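Local coordinates for phenol hydroxylase component phL (PDB 3U52), which probably serves as a non-catalytic helical subunit of a bacterial phenol hydroxylase, packing against the subunit that oxidises phenol, at residues D75-Y80 and G86-M91; Q151-T156 and V217-I222. All coordinates share one frame; numbering follows the deposited sequence.

How the interactions relate
The two contacts follow one another along the chain, interaction 1 closing before interaction 2 opens, and their centres lie about 15 Å apart. Interaction 1 ties the loop ahead of helix 81-105 to residues 86-91 of that helix, its centre about 14 Å from the centre of the chain and partly buried; interaction 2 joins helices 147-175 and 211-240 close to that centre. Helix 147-175 connects them: Tyr-155 packs on Phe-79, with Phe-79 O 3.6 Å from Tyr-155 CE1, and Met-152 lies on Asp-75. Trp-263 of helix 251-274 also reaches both, touching Arg-77 and His-153. Together they run from a loop-to-helix junction into the buried middle of this all-helical subunit.

Interaction 1. Residues D75-Y80 and G86-M91; sequences DPRQFY and GNRAKM
Asn-87 turns its CG away from the backbone N, to the side of the carbonyl carbon (chi1 -172°), which lays the start of its side chain against the far end of the Phe-79 ring, Asn-87 CB standing 3.9 Å from Phe-79 CZ. Arg-88, bent at chi2, swings its guanidinium round to the same ring and leaves NH1 4.2 Å from Phe-79 CE1, an oblique approach with the two planes steeply inclined. Arg-77 bends at chi3 (-51°), which folds its guanidinium back over its own loop: Phe-79 CD1 sits 3.5 Å above the centre of that plane. The two arginines then come close, Arg-77 NH1 lying 4.1 Å from Arg-88 NH2. Glu-259 of helix 251-274 makes salt bridges to both, so a shared carboxylate probably offsets the like charges, and Arg-88 also pairs with Asp-159. A water accepts from Arg-77 NH1 and, weakly, from Arg-88 NH2. On the loop side, Arg-77 grips Asp-75 side-on. Arg-77 NE gives Asp-75 OD1 a nearly straight bond (3.0 Å, 171°) on its syn lone pair. Arg-77 NH2 reaches Asp-75 OD2 at 2.9 Å, from above the carboxylate plane. A leucine in place of Arg-77 would probably leave the Asp-75 carboxylate without its charged mate and Glu-259 with one arginine fewer. Asp-75 OD1 also accepts from the backbone N of Arg-77, forming an Asx turn, and Gln-78 N bonds back to Asp-75 O. An Asx turn set on a type I beta turn thus shapes the loop just before Tyr-80, the N-cap residue of helix 81-105.

Interaction 2. Residues Q151-T156 and V217-I222; sequences QMHIYT and VQNILI
His-153 and Asn-219 make the closer half of this contact, imidazole edge to amide oxygen. Asn-219 OD1 lies near the plane of the ring, 3.7 Å from His-153 CD2 and 4.0 Å from His-153 NE2, while the amide itself is tilted 49° against the imidazole. CG lies anti to the carbonyl carbon on both residues (chi1 -67° for His-153, -63° for Asn-219), which turns ring edge and amide oxygen to each other between the helices. Their polar partners lie outside the two segments. Thr-215, one turn before Asn-219, is hydrogen-bonded through OG1 to both His-153 NE2 and Asn-219 OD1, so one hydroxyl links the two side chains. OD1 is also held by Asn-137 ND2, and His-153 ND1 is fixed by the backbone oxygen of Val-149, so both ends of the imidazole are tethered and its rotation is set. The looser half is at Thr-156, whose CG2 comes only to 4.3 Å from Asn-219 ND2. Although the CA atoms of Thr-156 and Asn-219 are the nearest pair across the segments, they are still 9.0 Å apart. This looser half does not face solvent: all three touching residues are buried. The partner helix widens here into a pi-type turn, closed by Ile-222 N bonding to Val-217 O at 2.8 Å. Around the pair, helix 126-143 supplies Asn-137 and Ile-140, and helix 251-274 sets Trp-263 edge-to-face with His-153 and Trp-256 on Thr-156. Helix 276-302 packs on other residues of helix 211-240, its Trp-289 touching Val-217 and Leu-221.

Interaction 1. Residues D75-Y80 and G86-M91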
ATOM      1  N   ASP D  75       6.871  -2.795  25.636  1.00 28.68           N
ATOM      2  CA  ASP D  75       6.812  -1.392  25.251  1.00 26.85           C
ATOM      3  C   ASP D  75       5.332  -0.957  25.239  1.00 27.14           C
ATOM      4  O   ASP D  75       4.538  -1.520  24.481  1.00 26.67           O
ATOM      5  CB  ASP D  75       7.442  -1.210  23.865  1.00 26.63           C
ATOM      6  CG  ASP D  75       7.526   0.262  23.438  1.00 25.04           C
ATOM      7  OD1 ASP D  75       7.090   1.136  24.200  1.00 20.43           O
ATOM      8  OD2 ASP D  75       8.010   0.559  22.340  1.00 22.89           O
ATOM      9  N   PRO D  76       4.961   0.022  26.095  1.00 26.06           N
ATOM     10  CA  PRO D  76       3.618   0.622  26.074  1.00 25.44           C
ATOM     11  C   PRO D  76       3.239   1.274  24.730  1.00 25.26           C
ATOM     12  O   PRO D  76       2.054   1.301  24.398  1.00 26.57           O
ATOM     13  CB  PRO D  76       3.662   1.688  27.199  1.00 25.81           C
ATOM     14  CG  PRO D  76       4.886   1.366  28.019  1.00 25.98           C
ATOM     15  CD  PRO D  76       5.837   0.597  27.130  1.00 25.90           C
ATOM     16  N   ARG D  77       4.210   1.813  23.988  1.00 23.68           N
ATOM     17  CA  ARG D  77       3.996   2.396  22.659  1.00 22.45           C
ATOM     18  C   ARG D  77       3.773   1.307  21.568  1.00 22.56           C
ATOM     19  O   ARG D  77       3.313   1.608  20.473  1.00 22.71           O
ATOM     20  CB  ARG D  77       5.204   3.276  22.278  1.00 21.08           C
ATOM     21  CG  ARG D  77       5.571   4.394  23.262  1.00 17.11           C
ATOM     22  CD  ARG D  77       7.024   4.843  22.988  1.00 18.91           C
ATOM     23  NE  ARG D  77       7.968   3.716  22.936  1.00 20.81           N
ATOM     24  CZ  ARG D  77       9.226   3.785  22.487  1.00 20.44           C
ATOM     25  NH1 ARG D  77       9.737   4.940  22.142  1.00 21.72           N
ATOM     26  NH2 ARG D  77       9.988   2.695  22.431  1.00 22.94           N
ATOM     27  N   GLN D  78       4.127   0.055  21.871  1.00 23.61           N
ATOM     28  CA  GLN D  78       4.031  -1.068  20.899  1.00 23.28           C
ATOM     29  C   GLN D  78       4.810  -0.836  19.586  1.00 22.18           C
ATOM     30  O   GLN D  78       4.348  -1.156  18.487  1.00 21.93           O
ATOM     31  CB  GLN D  78       2.568  -1.391  20.639  1.00 25.02           C
ATOM     32  CG  GLN D  78       1.796  -1.515  21.944  1.00 27.05           C
ATOM     33  CD  GLN D  78       1.797  -2.886  22.498  1.00 35.02           C
ATOM     34  OE1 GLN D  78       2.498  -3.174  23.509  1.00 40.67           O
ATOM     35  NE2 GLN D  78       1.016  -3.771  21.878  1.00 31.89           N
ATOM     36  N   PHE D  79       6.004  -0.269  19.708  1.00 20.43           N
ATOM     37  CA  PHE D  79       6.827   0.011  18.567  1.00 20.06           C
ATOM     38  C   PHE D  79       7.523  -1.276  18.077  1.00 20.36           C
ATOM     39  O   PHE D  79       8.426  -1.784  18.708  1.00 20.26           O
ATOM     40  CB  PHE D  79       7.889   1.064  18.915  1.00 19.91           C
ATOM     41  CG  PHE D  79       7.420   2.492  18.870  1.00 20.81           C
ATOM     42  CD1 PHE D  79       8.334   3.522  19.127  1.00 21.11           C
ATOM     43  CD2 PHE D  79       6.106   2.843  18.585  1.00 20.69           C
ATOM     44  CE1 PHE D  79       7.918   4.875  19.099  1.00 24.40           C
ATOM     45  CE2 PHE D  79       5.690   4.194  18.568  1.00 20.32           C
ATOM     46  CZ  PHE D  79       6.588   5.208  18.793  1.00 21.53           C
ATOM     47  N   TYR D  80       7.093  -1.775  16.928  1.00 20.03           N
ATOM     48  CA  TYR D  80       7.940  -2.618  16.085  1.00 20.08           C
ATOM     49  C   TYR D  80       8.494  -1.642  15.083  1.00 19.52           C
ATOM     50  O   TYR D  80       8.128  -0.441  15.129  1.00 20.21           O
ATOM     51  CB  TYR D  80       7.159  -3.784  15.468  1.00 20.72           C
ATOM     52  CG  TYR D  80       5.955  -3.339  14.678  1.00 20.52           C
ATOM     53  CD1 TYR D  80       6.015  -3.249  13.304  1.00 22.24           C
ATOM     54  CD2 TYR D  80       4.776  -3.006  15.303  1.00 18.12           C
ATOM     55  CE1 TYR D  80       4.938  -2.805  12.561  1.00 24.13           C
ATOM     56  CE2 TYR D  80       3.690  -2.581  14.571  1.00 21.31           C
ATOM     57  CZ  TYR D  80       3.788  -2.475  13.191  1.00 26.48           C
ATOM     58  OH  TYR D  80       2.716  -2.041  12.426  1.00 29.05           O
ATOM     59  N   GLY D  86       7.266   5.178  11.331  1.00 19.25           N
ATOM     60  CA  GLY D  86       6.055   5.918  10.977  1.00 21.14           C
ATOM     61  C   GLY D  86       5.889   7.085  11.927  1.00 22.65           C
ATOM     62  O   GLY D  86       5.642   8.211  11.502  1.00 22.36           O
ATOM     63  N   ASN D  87       6.047   6.832  13.222  1.00 22.76           N
ATOM     64  CA  ASN D  87       5.946   7.903  14.214  1.00 23.13           C
ATOM     65  C   ASN D  87       7.058   8.930  14.029  1.00 21.95           C
ATOM     66  O   ASN D  87       6.798  10.142  13.979  1.00 22.65           O
ATOM     67  CB  ASN D  87       5.970   7.296  15.608  1.00 24.39           C
ATOM     68  CG  ASN D  87       5.679   8.294  16.660  1.00 30.71           C
ATOM     69  OD1 ASN D  87       6.559   9.096  17.056  1.00 34.73           O
ATOM     70  ND2 ASN D  87       4.421   8.293  17.125  1.00 33.79           N
ATOM     71  N   ARG D  88       8.297   8.485  13.865  1.00 19.94           N
ATOM     72  CA  ARG D  88       9.374   9.437  13.658  1.00 19.52           C
ATOM     73  C   ARG D  88       9.254  10.305  12.382  1.00 19.69           C
ATOM     74  O   ARG D  88       9.672  11.470  12.366  1.00 19.00           O
ATOM     75  CB  ARG D  88      10.715   8.705  13.664  1.00 19.21           C
ATOM     76  CG  ARG D  88      11.000   8.077  15.067  1.00 19.91           C
ATOM     77  CD  ARG D  88      11.346   9.181  16.076  1.00 20.57           C
ATOM     78  NE  ARG D  88      11.544   8.600  17.430  1.00 21.44           N
ATOM     79  CZ  ARG D  88      10.600   8.378  18.332  1.00 23.80           C
ATOM     80  NH1 ARG D  88       9.340   8.690  18.083  1.00 22.39           N
ATOM     81  NH2 ARG D  88      10.926   7.816  19.504  1.00 22.31           N
ATOM     82  N   ALA D  89       8.789   9.702  11.291  1.00 19.00           N
ATOM     83  CA  ALA D  89       8.601  10.429  10.023  1.00 19.67           C
ATOM     84  C   ALA D  89       7.663  11.597  10.204  1.00 20.33           C
ATOM     85  O   ALA D  89       7.901  12.644   9.622  1.00 21.63           O
ATOM     86  CB  ALA D  89       8.054   9.500   8.942  1.00 18.43           C
ATOM     87  N   LYS D  90       6.575  11.386  10.922  1.00 21.76           N
ATOM     88  CA  LYS D  90       5.609  12.447  11.267  1.00 23.68           C
ATOM     89  C   LYS D  90       6.275  13.564  12.071  1.00 24.11           C
ATOM     90  O   LYS D  90       6.087  14.755  11.775  1.00 23.60           O
ATOM     91  CB  LYS D  90       4.496  11.833  12.096  1.00 25.67           C
ATOM     92  CG  LYS D  90       3.336  12.761  12.460  1.00 30.49           C
ATOM     93  CD  LYS D  90       2.333  12.009  13.370  1.00 36.22           C
ATOM     94  CE  LYS D  90       1.043  12.828  13.647  1.00 44.06           C
ATOM     95  NZ  LYS D  90      -0.190  11.953  13.833  1.00 47.54           N
ATOM     96  N   MET D  91       7.046  13.186  13.100  1.00 23.49           N
ATOM     97  CA  MET D  91       7.789  14.149  13.909  1.00 22.70           C
ATOM     98  C   MET D  91       8.790  14.957  13.128  1.00 22.62           C
ATOM     99  O   MET D  91       8.880  16.178  13.334  1.00 21.44           O
ATOM    100  CB  MET D  91       8.529  13.451  15.046  1.00 23.79           C
ATOM    101  CG  MET D  91       7.643  12.968  16.146  1.00 25.34           C
ATOM    102  SD  MET D  91       8.472  11.967  17.380  1.00 29.77           S
ATOM    103  CE  MET D  91       9.535  13.180  18.143  1.00 25.32           C
TER
HETATM  104  O   HOH W   1      12.591   5.474  21.197  1.00 24.72           O

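Interaction 2. Residues Q151-T156 and V217-I222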
ATOM      1  N   GLN D 151      15.183  -3.982  21.144  1.00 18.48           N
ATOM      2  CA  GLN D 151      14.641  -3.063  20.135  1.00 18.33           C
ATOM      3  C   GLN D 151      14.386  -1.684  20.743  1.00 17.21           C
ATOM      4  O   GLN D 151      14.590  -0.705  20.097  1.00 16.11           O
ATOM      5  CB  GLN D 151      13.428  -3.631  19.400  1.00 19.96           C
ATOM      6  CG  GLN D 151      12.129  -3.539  20.130  1.00 20.91           C
ATOM      7  CD  GLN D 151      10.948  -4.076  19.277  1.00 22.22           C
ATOM      8  OE1 GLN D 151      10.061  -4.779  19.784  1.00 22.70           O
ATOM      9  NE2 GLN D 151      10.933  -3.714  18.015  1.00 19.18           N
ATOM     10  N   MET D 152      13.968  -1.602  21.999  1.00 17.55           N
ATOM     11  CA  MET D 152      13.694  -0.268  22.584  1.00 18.28           C
ATOM     12  C   MET D 152      14.972   0.518  22.698  1.00 18.32           C
ATOM     13  O   MET D 152      14.999   1.729  22.565  1.00 19.70           O
ATOM     14  CB  MET D 152      13.057  -0.438  23.962  1.00 18.88           C
ATOM     15  CG  MET D 152      11.620  -0.996  23.918  1.00 23.79           C
ATOM     16  SD  MET D 152      10.794  -0.799  25.549  1.00 29.13           S
ATOM     17  CE  MET D 152      11.689  -1.865  26.665  1.00 32.00           C
ATOM     18  N   HIS D 153      16.077  -0.179  22.934  1.00 18.05           N
ATOM     19  CA  HIS D 153      17.388   0.495  22.959  1.00 19.11           C
ATOM     20  C   HIS D 153      17.999   0.907  21.601  1.00 17.89           C
ATOM     21  O   HIS D 153      18.596   1.976  21.508  1.00 16.91           O
ATOM     22  CB  HIS D 153      18.369  -0.321  23.823  1.00 19.37           C
ATOM     23  CG  HIS D 153      17.985  -0.324  25.255  1.00 19.65           C
ATOM     24  ND1 HIS D 153      17.125  -1.255  25.788  1.00 21.20           N
ATOM     25  CD2 HIS D 153      18.313   0.515  26.267  1.00 19.71           C
ATOM     26  CE1 HIS D 153      16.943  -0.998  27.071  1.00 17.21           C
ATOM     27  NE2 HIS D 153      17.659   0.062  27.390  1.00 20.55           N
ATOM     28  N   ILE D 154      17.831   0.112  20.541  1.00 18.33           N
ATOM     29  CA  ILE D 154      18.293   0.584  19.248  1.00 19.32           C
ATOM     30  C   ILE D 154      17.446   1.798  18.777  1.00 19.30           C
ATOM     31  O   ILE D 154      18.001   2.748  18.241  1.00 20.61           O
ATOM     32  CB  ILE D 154      18.378  -0.509  18.131  1.00 19.01           C
ATOM     33  CG1 ILE D 154      19.124   0.044  16.912  1.00 24.38           C
ATOM     34  CG2 ILE D 154      16.983  -0.943  17.655  1.00 20.21           C
ATOM     35  CD1 ILE D 154      20.566  -0.329  16.777  1.00 32.18           C
ATOM     36  N   TYR D 155      16.129   1.764  18.984  1.00 20.05           N
ATOM     37  CA  TYR D 155      15.264   2.909  18.607  1.00 19.57           C
ATOM     38  C   TYR D 155      15.715   4.183  19.349  1.00 19.98           C
ATOM     39  O   TYR D 155      15.904   5.240  18.748  1.00 19.61           O
ATOM     40  CB  TYR D 155      13.788   2.604  18.943  1.00 19.95           C
ATOM     41  CG  TYR D 155      13.205   1.439  18.152  1.00 18.66           C
ATOM     42  CD1 TYR D 155      12.131   0.709  18.638  1.00 21.58           C
ATOM     43  CD2 TYR D 155      13.726   1.092  16.882  1.00 21.05           C
ATOM     44  CE1 TYR D 155      11.606  -0.378  17.906  1.00 16.69           C
ATOM     45  CE2 TYR D 155      13.200   0.017  16.151  1.00 20.58           C
ATOM     46  CZ  TYR D 155      12.133  -0.682  16.687  1.00 18.78           C
ATOM     47  OH  TYR D 155      11.623  -1.773  16.052  1.00 22.42           O
ATOM     48  N   THR D 156      15.928   4.067  20.645  1.00 20.01           N
ATOM     49  CA  THR D 156      16.342   5.238  21.425  1.00 19.71           C
ATOM     50  C   THR D 156      17.765   5.730  21.038  1.00 19.47           C
ATOM     51  O   THR D 156      17.998   6.945  20.957  1.00 19.14           O
ATOM     52  CB  THR D 156      16.062   5.054  22.963  1.00 19.04           C
ATOM     53  OG1 THR D 156      15.813   6.348  23.569  1.00 21.24           O
ATOM     54  CG2 THR D 156      17.194   4.411  23.649  1.00 20.77           C
ATOM     55  N   VAL D 217      21.591   4.495  34.253  1.00 23.35           N
ATOM     56  CA  VAL D 217      22.381   5.729  34.382  1.00 24.05           C
ATOM     57  C   VAL D 217      22.098   6.674  33.231  1.00 24.36           C
ATOM     58  O   VAL D 217      21.827   7.879  33.441  1.00 25.37           O
ATOM     59  CB  VAL D 217      23.895   5.417  34.413  1.00 23.50           C
ATOM     60  CG1 VAL D 217      24.700   6.712  34.456  1.00 25.27           C
ATOM     61  CG2 VAL D 217      24.210   4.519  35.623  1.00 26.30           C
ATOM     62  N   GLN D 218      22.198   6.136  32.017  1.00 24.51           N
ATOM     63  CA  GLN D 218      21.935   6.895  30.798  1.00 24.59           C
ATOM     64  C   GLN D 218      20.450   7.322  30.615  1.00 25.20           C
ATOM     65  O   GLN D 218      20.129   8.513  30.466  1.00 26.37           O
ATOM     66  CB  GLN D 218      22.377   6.099  29.557  1.00 25.24           C
ATOM     67  CG  GLN D 218      22.171   6.877  28.229  1.00 25.41           C
ATOM     68  CD  GLN D 218      23.055   8.159  28.185  1.00 27.38           C
ATOM     69  OE1 GLN D 218      24.206   8.059  27.878  1.00 24.95           O
ATOM     70  NE2 GLN D 218      22.485   9.340  28.433  1.00 29.56           N
ATOM     71  N   ASN D 219      19.568   6.338  30.609  1.00 24.56           N
ATOM     72  CA  ASN D 219      18.200   6.543  30.153  1.00 24.91           C
ATOM     73  C   ASN D 219      17.245   7.038  31.232  1.00 25.48           C
ATOM     74  O   ASN D 219      16.200   7.575  30.889  1.00 24.30           O
ATOM     75  CB  ASN D 219      17.661   5.282  29.422  1.00 23.91           C
ATOM     76  CG  ASN D 219      18.461   4.949  28.134  1.00 23.53           C
ATOM     77  OD1 ASN D 219      18.865   3.801  27.917  1.00 24.99           O
ATOM     78  ND2 ASN D 219      18.724   5.957  27.304  1.00 16.92           N
ATOM     79  N   ILE D 220      17.596   6.855  32.528  1.00 25.37           N
ATOM     80  CA  ILE D 220      16.784   7.349  33.645  1.00 26.63           C
ATOM     81  C   ILE D 220      17.495   8.523  34.360  1.00 27.17           C
ATOM     82  O   ILE D 220      16.977   9.646  34.396  1.00 28.55           O
ATOM     83  CB  ILE D 220      16.443   6.235  34.745  1.00 26.10           C
ATOM     84  CG1 ILE D 220      15.921   4.903  34.151  1.00 27.68           C
ATOM     85  CG2 ILE D 220      15.474   6.796  35.831  1.00 28.21           C
ATOM     86  CD1 ILE D 220      14.802   5.068  33.169  1.00 28.35           C
ATOM     87  N   LEU D 221      18.670   8.264  34.923  1.00 27.07           N
ATOM     88  CA  LEU D 221      19.340   9.276  35.770  1.00 27.46           C
ATOM     89  C   LEU D 221      19.875  10.508  35.012  1.00 27.08           C
ATOM     90  O   LEU D 221      19.518  11.631  35.349  1.00 28.93           O
ATOM     91  CB  LEU D 221      20.428   8.652  36.647  1.00 26.95           C
ATOM     92  CG  LEU D 221      20.039   7.489  37.589  1.00 26.90           C
ATOM     93  CD1 LEU D 221      21.319   6.996  38.303  1.00 28.79           C
ATOM     94  CD2 LEU D 221      18.875   7.778  38.578  1.00 24.68           C
ATOM     95  N   ILE D 222      20.684  10.329  33.979  1.00 25.99           N
ATOM     96  CA  ILE D 222      21.186  11.496  33.246  1.00 26.32           C
ATOM     97  C   ILE D 222      20.041  12.216  32.477  1.00 26.48           C
ATOM     98  O   ILE D 222      19.788  13.399  32.675  1.00 27.25           O
ATOM     99  CB  ILE D 222      22.340  11.105  32.307  1.00 26.21           C
ATOM    100  CG1 ILE D 222      23.602  10.730  33.141  1.00 26.67           C
ATOM    101  CG2 ILE D 222      22.688  12.257  31.397  1.00 26.99           C
ATOM    102  CD1 ILE D 222      24.602   9.906  32.374  1.00 24.44           C
TER